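Local structure of galectin 2 (Gallus gallus, 2YMZ) at the interface of chains A and B. The protein is a prototype galectin, a beta-sandwich lectin that recognises carbohydrates, probably beta-galactosides. Numbering follows the deposited sequence. Chains: chain A/B, Galectin 2.

The interface of chains A and B. Residues chain A 4-7, 127, 129; chain B 3-5, 124.
A:Glu5 and B:Glu5 pair through their backbones where the N-terminal strands 2-6 of two galectin beta-sandwiches meet antiparallel, an edge-to-edge junction typical of prototype galectin dimers. The pairing is reciprocal: A:Glu5 N donates to B:Glu5 O over 2.8 Å, B:Glu5 N returns the bond to A:Glu5 O, and both are fairly straight. Two residues along, past the A:Met6/B:Phe4 bridge, A:Phe7 N donates to B:Met3 O at 2.9 Å; this donor stands 40° out of the carbonyl plane, whereas the A:Glu5/B:Glu5 bonds run nearly along the C=O axis.

The dense part lies on one side of the strand pair, with B:Phe4 at its centre. Its ring meets that of A:Phe4 edge to face, the planes turned by 71° and the centroids 5.1 Å apart; A:Phe4 CZ and B:Phe4 CE1 are the nearest carbons. A:Met6 SD lies in the plane of the B:Phe4 ring at its edge, 3.6 Å from CD1. With CG anti to the backbone N (chi1 164°) and the chain extended beyond it, A:Met6 carries its terminal methyl CE on to B:Val124, 3.9 Å from CB. B:Val124 CG2 sits over one face of B:Phe4, towards the rim, while A:Phe4 lies on the other side of that ring plane. A:Phe127 backs the cluster, with A:Phe4 CZ 3.9 Å above its ring.

On the opposite side of the strands the contact is loose: the A:Glu5 side chain comes no nearer than its CB, 4.2 Å from B:Glu5 O. The extended side chains of A:Glu5 and B:Glu5 point away from the aromatic cluster, and their carboxylate oxygens OE1 stay 4.4 Å apart without a bond; if both are charged, they would repel mildly.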
loop_
_atom_site.group_PDB
_atom_site.type_symbol
_atom_site.label_atom_id
_atom_site.label_comp_id
_atom_site.label_asym_id
_atom_site.label_seq_id
_atom_site.Cartn_x
_atom_site.Cartn_y
_atom_site.Cartn_z
ATOM N N PHE A 4 5.894 3.609 1.393
ATOM C CA PHE A 4 4.682 3.114 0.788
ATOM C C PHE A 4 4.234 4.235 -0.171
ATOM O O PHE A 4 4.217 5.412 0.193
ATOM C CB PHE A 4 3.762 2.951 1.980
ATOM C CG PHE A 4 2.380 2.496 1.716
ATOM C CD1 PHE A 4 1.398 3.374 1.279
ATOM C CD2 PHE A 4 2.000 1.221 2.099
ATOM C CE1 PHE A 4 0.096 2.941 1.113
ATOM C CE2 PHE A 4 0.678 0.791 1.927
ATOM C CZ PHE A 4 -0.263 1.665 1.430
ATOM N N GLU A 5 3.855 3.907 -1.390
ATOM C CA GLU A 5 3.308 4.958 -2.231
ATOM C C GLU A 5 2.192 4.295 -3.051
ATOM O O GLU A 5 2.341 3.133 -3.473
ATOM C CB GLU A 5 4.457 5.452 -3.121
ATOM C CG GLU A 5 4.147 6.719 -3.855
ATOM C CD GLU A 5 5.398 7.331 -4.554
ATOM O OE1 GLU A 5 6.267 6.568 -5.030
ATOM O OE2 GLU A 5 5.446 8.560 -4.641
ATOM N N MET A 6 1.097 5.005 -3.194
ATOM C CA MET A 6 -0.035 4.473 -3.975
ATOM C C MET A 6 -0.560 5.594 -4.902
ATOM O O MET A 6 -0.634 6.749 -4.497
ATOM C CB MET A 6 -1.056 3.853 -2.997
ATOM C CG MET A 6 -2.441 3.584 -3.520
ATOM S SD MET A 6 -3.211 2.538 -2.252
ATOM C CE MET A 6 -4.507 1.867 -3.297
ATOM N N PHE A 7 -0.936 5.221 -6.139
ATOM C CA PHE A 7 -1.333 6.189 -7.163
ATOM C C PHE A 7 -2.770 5.848 -7.598
ATOM O O PHE A 7 -3.301 4.767 -7.272
ATOM C CB PHE A 7 -0.394 6.143 -8.371
ATOM C CG PHE A 7 1.051 6.359 -8.031
ATOM C CD1 PHE A 7 1.865 5.274 -7.697
ATOM C CD2 PHE A 7 1.588 7.638 -8.018
ATOM C CE1 PHE A 7 3.195 5.467 -7.342
ATOM C CE2 PHE A 7 2.950 7.830 -7.674
ATOM C CZ PHE A 7 3.745 6.752 -7.362
ATOM N N PHE A 127 -3.726 -1.901 5.445
ATOM C CA PHE A 127 -4.218 -0.673 4.825
ATOM C C PHE A 127 -5.592 -1.031 4.276
ATOM O O PHE A 127 -5.726 -2.067 3.647
ATOM C CB PHE A 127 -3.272 -0.274 3.692
ATOM C CG PHE A 127 -3.851 0.732 2.751
ATOM C CD1 PHE A 127 -3.838 2.098 3.081
ATOM C CD2 PHE A 127 -4.404 0.306 1.521
ATOM C CE1 PHE A 127 -4.425 3.042 2.184
ATOM C CE2 PHE A 127 -4.967 1.231 0.667
ATOM C CZ PHE A 127 -4.946 2.590 0.982
ATOM N N VAL A 129 -9.070 0.953 2.277
ATOM C CA VAL A 129 -9.680 2.226 1.851
ATOM C C VAL A 129 -11.078 1.886 1.273
ATOM O O VAL A 129 -11.217 0.870 0.575
ATOM C CB VAL A 129 -8.737 2.957 0.846
ATOM C CG1 VAL A 129 -8.365 2.131 -0.416
ATOM C CG2 VAL A 129 -9.263 4.322 0.423
ATOM N N MET B 3 0.709 1.206 -9.510
ATOM C CA MET B 3 -0.441 1.567 -8.766
ATOM C C MET B 3 -0.020 1.641 -7.258
ATOM O O MET B 3 -0.636 2.375 -6.495
ATOM C CB MET B 3 -1.507 0.484 -8.914
ATOM C CG MET B 3 -1.947 0.306 -10.375
ATOM S SD MET B 3 -2.882 1.763 -10.960
ATOM C CE MET B 3 -4.352 1.633 -9.914
ATOM N N PHE B 4 0.907 0.783 -6.858
ATOM C CA PHE B 4 1.125 0.588 -5.407
ATOM C C PHE B 4 2.599 0.178 -5.328
ATOM O O PHE B 4 3.048 -0.650 -6.097
ATOM C CB PHE B 4 0.216 -0.538 -4.983
ATOM C CG PHE B 4 0.096 -0.790 -3.497
ATOM C CD1 PHE B 4 -0.968 -0.178 -2.782
ATOM C CD2 PHE B 4 0.773 -1.837 -2.902
ATOM C CE1 PHE B 4 -1.177 -0.460 -1.415
ATOM C CE2 PHE B 4 0.607 -2.126 -1.554
ATOM C CZ PHE B 4 -0.364 -1.448 -0.812
ATOM N N GLU B 5 3.387 0.769 -4.423
ATOM C CA GLU B 5 4.785 0.247 -4.327
ATOM C C GLU B 5 5.196 0.388 -2.859
ATOM O O GLU B 5 4.827 1.381 -2.202
ATOM C CB GLU B 5 5.701 1.107 -5.221
ATOM C CG GLU B 5 7.153 0.656 -5.309
ATOM C CD GLU B 5 7.938 1.451 -6.392
ATOM O OE1 GLU B 5 7.782 2.684 -6.477
ATOM O OE2 GLU B 5 8.718 0.845 -7.108
ATOM N N VAL B 124 -5.770 -1.478 -5.227
ATOM C CA VAL B 124 -5.870 -2.080 -3.857
ATOM C C VAL B 124 -6.930 -1.399 -2.996
ATOM O O VAL B 124 -7.018 -0.130 -2.796
ATOM C CB VAL B 124 -4.491 -2.033 -3.147
ATOM C CG1 VAL B 124 -4.611 -2.571 -1.698
ATOM C CG2 VAL B 124 -3.518 -2.842 -3.929
#